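Local structure of alpha-L-arabinofuranosidase B (Aspergillus kawachii, 6SXT) at residues Val338-Tyr343 and Lys466-Asn471; Gln425-Gly430 and Asp472-Ile477. The protein hydrolyses terminal non-reducing alpha-L-arabinofuranosyl residues of arabinoxylan, arabinan and arabinogalactan, and carries a C-terminal arabinose-binding domain. All coordinates share one frame; numbering follows the deposited sequence.

Interaction 1. Residues Val338-Tyr343 and Lys466-Asn471; sequences VTTPGY and KTSFNN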
ATOM      1  N   VAL A 338       2.272 -11.856  27.390  1.00 19.93           N
ATOM      2  CA  VAL A 338       1.533 -10.580  27.535  1.00 21.60           C
ATOM      3  C   VAL A 338       2.280  -9.648  28.476  1.00 22.41           C
ATOM      4  O   VAL A 338       2.844 -10.114  29.512  1.00 22.21           O
ATOM      5  CB  VAL A 338       0.110 -10.861  27.997  1.00 20.20           C
ATOM      6  CG1 VAL A 338      -0.627  -9.613  28.371  1.00 21.70           C
ATOM      7  CG2 VAL A 338      -0.676 -11.611  26.952  1.00 20.02           C
ATOM      8  N   THR A 339       2.319  -8.350  28.160  1.00 22.15           N
ATOM      9  CA  THR A 339       3.065  -7.370  28.985  1.00 22.38           C
ATOM     10  C   THR A 339       2.106  -6.371  29.603  1.00 20.80           C
ATOM     11  O   THR A 339       2.577  -5.565  30.422  1.00 24.50           O
ATOM     12  CB  THR A 339       4.186  -6.663  28.198  1.00 22.27           C
ATOM     13  OG1 THR A 339       3.556  -5.808  27.228  1.00 21.62           O
ATOM     14  CG2 THR A 339       5.153  -7.631  27.583  1.00 22.34           C
ATOM     15  N   THR A 340       0.844  -6.420  29.298  1.00 20.87           N
ATOM     16  CA  THR A 340      -0.170  -5.502  29.807  1.00 22.33           C
ATOM     17  C   THR A 340      -0.297  -5.744  31.307  1.00 26.76           C
ATOM     18  O   THR A 340      -0.592  -6.874  31.718  1.00 24.60           O
ATOM     19  CB  THR A 340      -1.506  -5.711  29.134  1.00 22.55           C
ATOM     20  OG1 THR A 340      -1.353  -5.527  27.708  1.00 22.61           O
ATOM     21  CG2 THR A 340      -2.556  -4.776  29.681  1.00 24.39           C
ATOM     22  N   PRO A 341      -0.123  -4.713  32.141  1.00 25.30           N
ATOM     23  CA  PRO A 341      -0.288  -4.897  33.592  1.00 27.58           C
ATOM     24  C   PRO A 341      -1.659  -5.509  33.897  1.00 25.19           C
ATOM     25  O   PRO A 341      -2.723  -5.091  33.379  1.00 25.46           O
ATOM     26  CB  PRO A 341      -0.135  -3.461  34.158  1.00 28.66           C
ATOM     27  CG  PRO A 341       0.774  -2.799  33.131  1.00 28.70           C
ATOM     28  CD  PRO A 341       0.268  -3.333  31.795  1.00 27.14           C
ATOM     29  N   GLY A 342      -1.630  -6.528  34.774  1.00 27.05           N
ATOM     30  CA  GLY A 342      -2.845  -7.285  35.143  1.00 28.82           C
ATOM     31  C   GLY A 342      -2.988  -8.572  34.358  1.00 28.27           C
ATOM     32  O   GLY A 342      -3.910  -9.318  34.667  1.00 27.93           O
ATOM     33  N   TYR A 343      -2.178  -8.770  33.308  1.00 26.57           N
ATOM     34  CA  TYR A 343      -2.288  -9.910  32.372  1.00 25.99           C
ATOM     35  C   TYR A 343      -0.914 -10.505  32.117  1.00 22.95           C
ATOM     36  O   TYR A 343      -0.742 -11.345  31.183  1.00 24.35           O
ATOM     37  CB  TYR A 343      -3.005  -9.458  31.095  1.00 25.82           C
ATOM     38  CG  TYR A 343      -4.341  -8.818  31.306  1.00 25.87           C
ATOM     39  CD1 TYR A 343      -4.453  -7.457  31.551  1.00 29.11           C
ATOM     40  CD2 TYR A 343      -5.499  -9.566  31.312  1.00 27.44           C
ATOM     41  CE1 TYR A 343      -5.689  -6.866  31.760  1.00 31.67           C
ATOM     42  CE2 TYR A 343      -6.748  -8.995  31.501  1.00 30.32           C
ATOM     43  CZ  TYR A 343      -6.832  -7.642  31.771  1.00 32.76           C
ATOM     44  OH  TYR A 343      -8.048  -7.058  31.942  1.00 32.52           O
ATOM     45  N   LYS A 466      -8.278   2.334  21.586  1.00 22.65           N
ATOM     46  CA  LYS A 466      -7.011   2.982  21.928  1.00 21.98           C
ATOM     47  C   LYS A 466      -6.583   2.698  23.352  1.00 21.34           C
ATOM     48  O   LYS A 466      -5.401   2.789  23.650  1.00 22.33           O
ATOM     49  CB  LYS A 466      -7.132   4.494  21.712  1.00 23.85           C
ATOM     50  CG  LYS A 466      -7.309   4.863  20.251  1.00 27.11           C
ATOM     51  CD  LYS A 466      -6.980   6.332  20.063  1.00 33.81           C
ATOM     52  CE  LYS A 466      -6.456   6.641  18.692  1.00 37.08           C
ATOM     53  NZ  LYS A 466      -5.980   8.021  18.645  1.00 35.98           N
ATOM     54  N   THR A 467      -7.533   2.378  24.222  1.00 23.57           N
ATOM     55  CA  THR A 467      -7.198   2.079  25.629  1.00 24.24           C
ATOM     56  C   THR A 467      -6.261   0.885  25.697  1.00 20.61           C
ATOM     57  O   THR A 467      -6.637  -0.157  25.153  1.00 23.61           O
ATOM     58  CB  THR A 467      -8.471   1.821  26.430  1.00 27.79           C
ATOM     59  OG1 THR A 467      -9.238   3.002  26.287  1.00 30.05           O
ATOM     60  CG2 THR A 467      -8.198   1.573  27.893  1.00 29.09           C
ATOM     61  N   SER A 468      -5.099   1.090  26.263  1.00 21.19           N
ATOM     62  CA  SER A 468      -4.089   0.039  26.537  1.00 21.90           C
ATOM     63  C   SER A 468      -3.531  -0.501  25.208  1.00 21.84           C
ATOM     64  O   SER A 468      -2.938  -1.557  25.223  1.00 22.34           O
ATOM     65  CB  SER A 468      -4.712  -1.118  27.353  1.00 27.55           C
ATOM     66  OG  SER A 468      -3.716  -1.920  27.931  1.00 29.16           O
ATOM     67  N   PHE A 469      -3.618   0.277  24.128  1.00 20.73           N
ATOM     68  CA  PHE A 469      -3.210  -0.251  22.799  1.00 20.65           C
ATOM     69  C   PHE A 469      -1.734  -0.615  22.855  1.00 18.91           C
ATOM     70  O   PHE A 469      -1.355  -1.746  22.487  1.00 19.42           O
ATOM     71  CB  PHE A 469      -3.499   0.736  21.656  1.00 21.34           C
ATOM     72  CG  PHE A 469      -3.074   0.139  20.349  1.00 18.27           C
ATOM     73  CD1 PHE A 469      -3.900  -0.703  19.637  1.00 20.11           C
ATOM     74  CD2 PHE A 469      -1.809   0.419  19.857  1.00 19.61           C
ATOM     75  CE1 PHE A 469      -3.489  -1.225  18.417  1.00 19.35           C
ATOM     76  CE2 PHE A 469      -1.400  -0.131  18.640  1.00 20.19           C
ATOM     77  CZ  PHE A 469      -2.239  -0.948  17.930  1.00 19.88           C
ATOM     78  N   ASN A 470      -0.865   0.313  23.219  1.00 19.52           N
ATOM     79  CA  ASN A 470       0.581   0.085  23.175  1.00 18.58           C
ATOM     80  C   ASN A 470       0.917  -1.166  24.008  1.00 19.93           C
ATOM     81  O   ASN A 470       1.745  -1.971  23.585  1.00 20.47           O
ATOM     82  CB  ASN A 470       1.381   1.275  23.671  1.00 20.05           C
ATOM     83  CG  ASN A 470       1.460   2.405  22.651  1.00 20.39           C
ATOM     84  OD1 ASN A 470       0.773   2.392  21.634  1.00 21.77           O
ATOM     85  ND2 ASN A 470       2.348   3.337  22.972  1.00 23.68           N
ATOM     86  N   ASN A 471       0.369  -1.286  25.217  1.00 20.03           N
ATOM     87  CA  ASN A 471       0.692  -2.474  26.059  1.00 20.49           C
ATOM     88  C   ASN A 471       0.129  -3.752  25.423  1.00 18.54           C
ATOM     89  O   ASN A 471       0.879  -4.781  25.385  1.00 20.50           O
ATOM     90  CB  ASN A 471       0.154  -2.257  27.475  1.00 20.80           C
ATOM     91  CG  ASN A 471       0.978  -1.267  28.253  1.00 20.95           C
ATOM     92  OD1 ASN A 471       2.170  -1.089  28.018  1.00 23.40           O
ATOM     93  ND2 ASN A 471       0.349  -0.692  29.274  1.00 25.40           N
TER
HETATM   94  O   HOH W   1       0.580  -7.394  25.935  1.00 19.97           O
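Thr340 and Asn471 touch at the centre of this contact. Thr340 OG1 lies against the root of Asn471, 3.3 Å from Asn471 C and 3.6 Å from Asn471 CB. The hydroxyl sits beside its own backbone N (chi1 -58°). This leaves CG2 anti to that N, where the methyl lies 3.5 Å from Ser468 OG. Pro341 adds its ring: Pro341 CD touches Asn471 ND2 at 3.7 Å, the two side chains crossing at about a right angle. Thr339 OG1 also comes near the helix backbone, 3.4 Å from Asn471 O. No direct hydrogen bond joins the segments. One water does the bridging. It accepts from Thr339 N at 3.0 Å and donates to Asn471 O at 2.7 Å.

The polar ends find their partners in a second shell: Thr340 OG1 bonds Asp472 OD1 and His447 NE2, Ser468 OG bonds the same Asp472 OD1, and Asn471 OD1 is held by Asn429 ND2. Both Asp472 and His447 bind substrate, so Thr340 probably helps to position them.

Two type II turns frame the contact. Thr340-Tyr343 is closed by Tyr343 N to Thr340 O (2.9 Å), and Lys466-Phe469 leads into the short helix 469-472. The contact belongs to the arabinose-binding domain, a beta-trefoil. Residues 338-343 lie at the end of strand 333-338 and in the loop that leads on to strand 346-351. Val338 rests against Phe475 of strand 475-479, and on the helix side Phe469 packs onto Tyr444 and Arg446 of strand 444-448.

Interaction 2. Residues Gln425-Gly430 and Asp472-Ile477; sequences QAALNG and DVSFEI. With NAG (2-acetamido-2-deoxy-beta-D-glucopyranose), chain D.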
ATOM      1  N   GLN A 425       8.369  -5.661  15.092  1.00 17.86           N
ATOM      2  CA  GLN A 425       8.684  -4.230  15.315  1.00 17.49           C
ATOM      3  C   GLN A 425       9.105  -4.092  16.773  1.00 19.25           C
ATOM      4  O   GLN A 425       8.464  -4.726  17.659  1.00 19.74           O
ATOM      5  CB  GLN A 425       7.444  -3.413  15.012  1.00 18.19           C
ATOM      6  CG  GLN A 425       7.701  -1.903  15.074  1.00 19.99           C
ATOM      7  CD  GLN A 425       6.514  -1.061  14.722  1.00 18.38           C
ATOM      8  OE1 GLN A 425       5.616  -1.453  13.953  1.00 17.85           O
ATOM      9  NE2 GLN A 425       6.513   0.175  15.245  1.00 19.13           N
ATOM     10  N   ALA A 426      10.104  -3.295  17.067  1.00 18.22           N
ATOM     11  CA  ALA A 426      10.447  -3.018  18.474  1.00 19.59           C
ATOM     12  C   ALA A 426       9.152  -2.693  19.223  1.00 19.28           C
ATOM     13  O   ALA A 426       8.373  -1.821  18.817  1.00 20.19           O
ATOM     14  CB  ALA A 426      11.464  -1.889  18.513  1.00 20.07           C
ATOM     15  N   ALA A 427       8.885  -3.334  20.376  1.00 18.94           N
ATOM     16  CA  ALA A 427       7.599  -3.199  21.051  1.00 18.29           C
ATOM     17  C   ALA A 427       7.259  -1.733  21.309  1.00 18.41           C
ATOM     18  O   ALA A 427       8.130  -0.955  21.760  1.00 19.87           O
ATOM     19  CB  ALA A 427       7.571  -3.955  22.370  1.00 19.34           C
ATOM     20  N   LEU A 428       6.012  -1.387  21.114  1.00 18.34           N
ATOM     21  CA  LEU A 428       5.562   0.001  21.337  1.00 19.90           C
ATOM     22  C   LEU A 428       5.763   0.412  22.798  1.00 22.03           C
ATOM     23  O   LEU A 428       5.958   1.612  23.048  1.00 19.34           O
ATOM     24  CB  LEU A 428       4.139   0.209  20.888  1.00 18.13           C
ATOM     25  CG  LEU A 428       3.849  -0.038  19.414  1.00 21.50           C
ATOM     26  CD1 LEU A 428       2.468   0.511  19.064  1.00 21.27           C
ATOM     27  CD2 LEU A 428       4.902   0.537  18.499  1.00 24.36           C
ATOM     28  N   ASN A 429       5.700  -0.524  23.763  1.00 21.01           N
ATOM     29  CA  ASN A 429       5.962  -0.167  25.179  1.00 21.26           C
ATOM     30  C   ASN A 429       7.377  -0.505  25.606  1.00 23.31           C
ATOM     31  O   ASN A 429       7.659  -0.430  26.804  1.00 23.75           O
ATOM     32  CB  ASN A 429       4.894  -0.810  26.083  1.00 21.36           C
ATOM     33  CG  ASN A 429       5.092  -2.294  26.236  1.00 21.03           C
ATOM     34  OD1 ASN A 429       6.037  -2.837  25.671  1.00 20.18           O
ATOM     35  ND2 ASN A 429       4.175  -2.906  26.977  1.00 21.67           N
ATOM     36  N   GLY A 430       8.269  -0.907  24.705  1.00 21.34           N
ATOM     37  CA  GLY A 430       9.656  -1.271  25.014  1.00 21.74           C
ATOM     38  C   GLY A 430       9.837  -2.650  25.636  1.00 23.23           C
ATOM     39  O   GLY A 430      10.961  -2.999  25.885  1.00 26.22           O
ATOM     40  N   ASP A 472      -1.071  -3.689  24.878  1.00 19.39           N
ATOM     41  CA  ASP A 472      -1.818  -4.870  24.368  1.00 19.79           C
ATOM     42  C   ASP A 472      -1.234  -5.366  23.040  1.00 21.16           C
ATOM     43  O   ASP A 472      -1.621  -6.466  22.631  1.00 19.95           O
ATOM     44  CB  ASP A 472      -3.302  -4.615  24.214  1.00 20.15           C
ATOM     45  CG  ASP A 472      -4.063  -4.282  25.507  1.00 22.31           C
ATOM     46  OD1 ASP A 472      -3.424  -4.339  26.613  1.00 24.13           O
ATOM     47  OD2 ASP A 472      -5.238  -3.932  25.349  1.00 21.16           O
ATOM     48  N   VAL A 473      -0.299  -4.615  22.424  1.00 19.92           N
ATOM     49  CA  VAL A 473       0.393  -5.089  21.197  1.00 18.22           C
ATOM     50  C   VAL A 473       1.864  -5.368  21.472  1.00 18.22           C
ATOM     51  O   VAL A 473       2.609  -5.598  20.504  1.00 18.05           O
ATOM     52  CB  VAL A 473       0.212  -4.096  20.027  1.00 17.42           C
ATOM     53  CG1 VAL A 473      -1.235  -3.817  19.724  1.00 17.77           C
ATOM     54  CG2 VAL A 473       1.031  -2.814  20.224  1.00 19.71           C
ATOM     55  N   SER A 474       2.303  -5.427  22.722  1.00 18.17           N
ATOM     56  CA  SER A 474       3.703  -5.656  23.069  1.00 18.26           C
ATOM     57  C   SER A 474       3.808  -7.014  23.767  1.00 18.53           C
ATOM     58  O   SER A 474       3.076  -7.214  24.779  1.00 19.93           O
ATOM     59  CB  SER A 474       4.239  -4.549  23.935  1.00 19.89           C
ATOM     60  OG  SER A 474       4.201  -3.289  23.212  1.00 19.76           O
ATOM     61  N   PHE A 475       4.663  -7.875  23.273  1.00 19.44           N
ATOM     62  CA  PHE A 475       4.829  -9.258  23.805  1.00 20.91           C
ATOM     63  C   PHE A 475       6.292  -9.544  24.013  1.00 20.00           C
ATOM     64  O   PHE A 475       7.123  -9.290  23.140  1.00 20.42           O
ATOM     65  CB  PHE A 475       4.226 -10.276  22.845  1.00 20.34           C
ATOM     66  CG  PHE A 475       2.774 -10.040  22.611  1.00 19.29           C
ATOM     67  CD1 PHE A 475       1.790 -10.563  23.456  1.00 19.95           C
ATOM     68  CD2 PHE A 475       2.350  -9.224  21.572  1.00 18.84           C
ATOM     69  CE1 PHE A 475       0.459 -10.340  23.216  1.00 20.01           C
ATOM     70  CE2 PHE A 475       1.011  -9.001  21.343  1.00 18.61           C
ATOM     71  CZ  PHE A 475       0.048  -9.546  22.155  1.00 20.16           C
ATOM     72  N   GLU A 476       6.639 -10.145  25.155  1.00 20.20           N
ATOM     73  CA  GLU A 476       8.010 -10.609  25.392  1.00 20.05           C
ATOM     74  C   GLU A 476       8.217 -11.975  24.770  1.00 21.56           C
ATOM     75  O   GLU A 476       7.334 -12.850  24.893  1.00 23.94           O
ATOM     76  CB  GLU A 476       8.298 -10.663  26.890  1.00 24.42           C
ATOM     77  CG  GLU A 476       8.506  -9.288  27.506  1.00 29.95           C
ATOM     78  CD  GLU A 476       9.870  -8.664  27.256  1.00 29.84           C
ATOM     79  OE1 GLU A 476      10.698  -9.236  26.524  1.00 29.86           O
ATOM     80  OE2 GLU A 476      10.096  -7.587  27.840  1.00 34.53           O
ATOM     81  N   ILE A 477       9.353 -12.165  24.141  1.00 21.23           N
ATOM     82  CA  ILE A 477       9.743 -13.424  23.463  1.00 22.32           C
ATOM     83  C   ILE A 477      10.469 -14.253  24.515  1.00 24.55           C
ATOM     84  O   ILE A 477      11.511 -13.817  25.023  1.00 24.76           O
ATOM     85  CB  ILE A 477      10.628 -13.182  22.248  1.00 22.65           C
ATOM     86  CG1 ILE A 477       9.987 -12.232  21.236  1.00 23.01           C
ATOM     87  CG2 ILE A 477      11.024 -14.509  21.612  1.00 24.37           C
ATOM     88  CD1 ILE A 477      10.978 -11.679  20.233  1.00 23.04           C
TER
HETATM   89  C1  NAG D 504       9.566   3.076  22.981  1.00 20.76           C
HETATM   90  C2  NAG D 504       9.844   2.749  24.443  1.00 19.96           C
HETATM   91  C3  NAG D 504      11.333   2.407  24.639  1.00 19.80           C
HETATM   92  C4  NAG D 504      11.790   1.344  23.626  1.00 20.72           C
HETATM   93  C5  NAG D 504      11.267   1.611  22.218  1.00 21.65           C
HETATM   94  C6  NAG D 504      11.492   0.402  21.274  1.00 24.57           C
HETATM   95  C7  NAG D 504       8.210   3.832  25.931  1.00 24.73           C
HETATM   96  C8  NAG D 504       7.852   5.048  26.714  1.00 28.06           C
HETATM   97  N2  NAG D 504       9.402   3.843  25.312  1.00 22.09           N
HETATM   98  O3  NAG D 504      11.610   1.955  26.005  1.00 22.65           O
HETATM   99  O4  NAG D 504      13.211   1.183  23.665  1.00 22.93           O
HETATM  100  O5  NAG D 504       9.863   1.923  22.173  1.00 21.94           O
HETATM  101  O6  NAG D 504      10.863  -0.790  21.836  1.00 21.97           O
HETATM  102  O7  NAG D 504       7.452   2.863  25.864  1.00 26.65           O
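The type I turn Ala427-Gly430, which follows strand 422-426, rests against the side chain of Ser474, just ahead of strand 475-479. Asn429 N donates to Ser474 OG (3.2 Å, N-H...O angle 158°). The same hydroxyl bonds Asn470 O, so it is gripped by backbone groups from two parts of the chain. Ala427 CB lies 3.5 Å from Ser474 OG. Asn429 CG sits between its backbone N and carbonyl carbon (chi1 74°), which puts it 3.3 Å from Ser474 CB. Asn429 OD1 comes within 3.0 Å of Ser474 CB, and that oxygen accepts from Glu431 N.

In the beta-trefoil of the arabinose-binding domain, strand 422-426 pairs antiparallel with strand 433-437, and this turn lies in the connection between them. Gly430 N to Ala427 O (2.9 Å) closes the turn. Beside the Asn429-Ser474 bond, Leu428 CD1 packs on Val473 CG2 at 3.8 Å, and the two side chains cross obliquely.

The turn also meets the sugar of an attached glycan, a GlcNAc close to Asn67 of the catalytic domain. NAG O6 donates to Ala427 O at 2.7 Å. Leu428 O accepts from Asn67 ND2, a contact between the two domains.

The centres of interactions 1 and 2 lie 10 Å apart, and the segments 466-471 and 472-477 run on directly from each other. Thr339 OG1 ties the contacts together through a probable hydrogen bond to Ser474 O at 2.9 Å. The bond from Thr340 OG1 to Asp472 OD1 is a second tie, 2.6 Å long. Packing adds to them, with Thr339 CG2 on Glu476 CG (3.7 Å) and Asn470 OD1 against Leu428 CD1 (3.6 Å). Asp472, a substrate-binding residue, links interaction 2 to the arabinose site. Its OD2 also forms a salt bridge with Arg446. The arabinose site is separate from the catalytic site, where the inhibitor lies with Glu205 and Asp281.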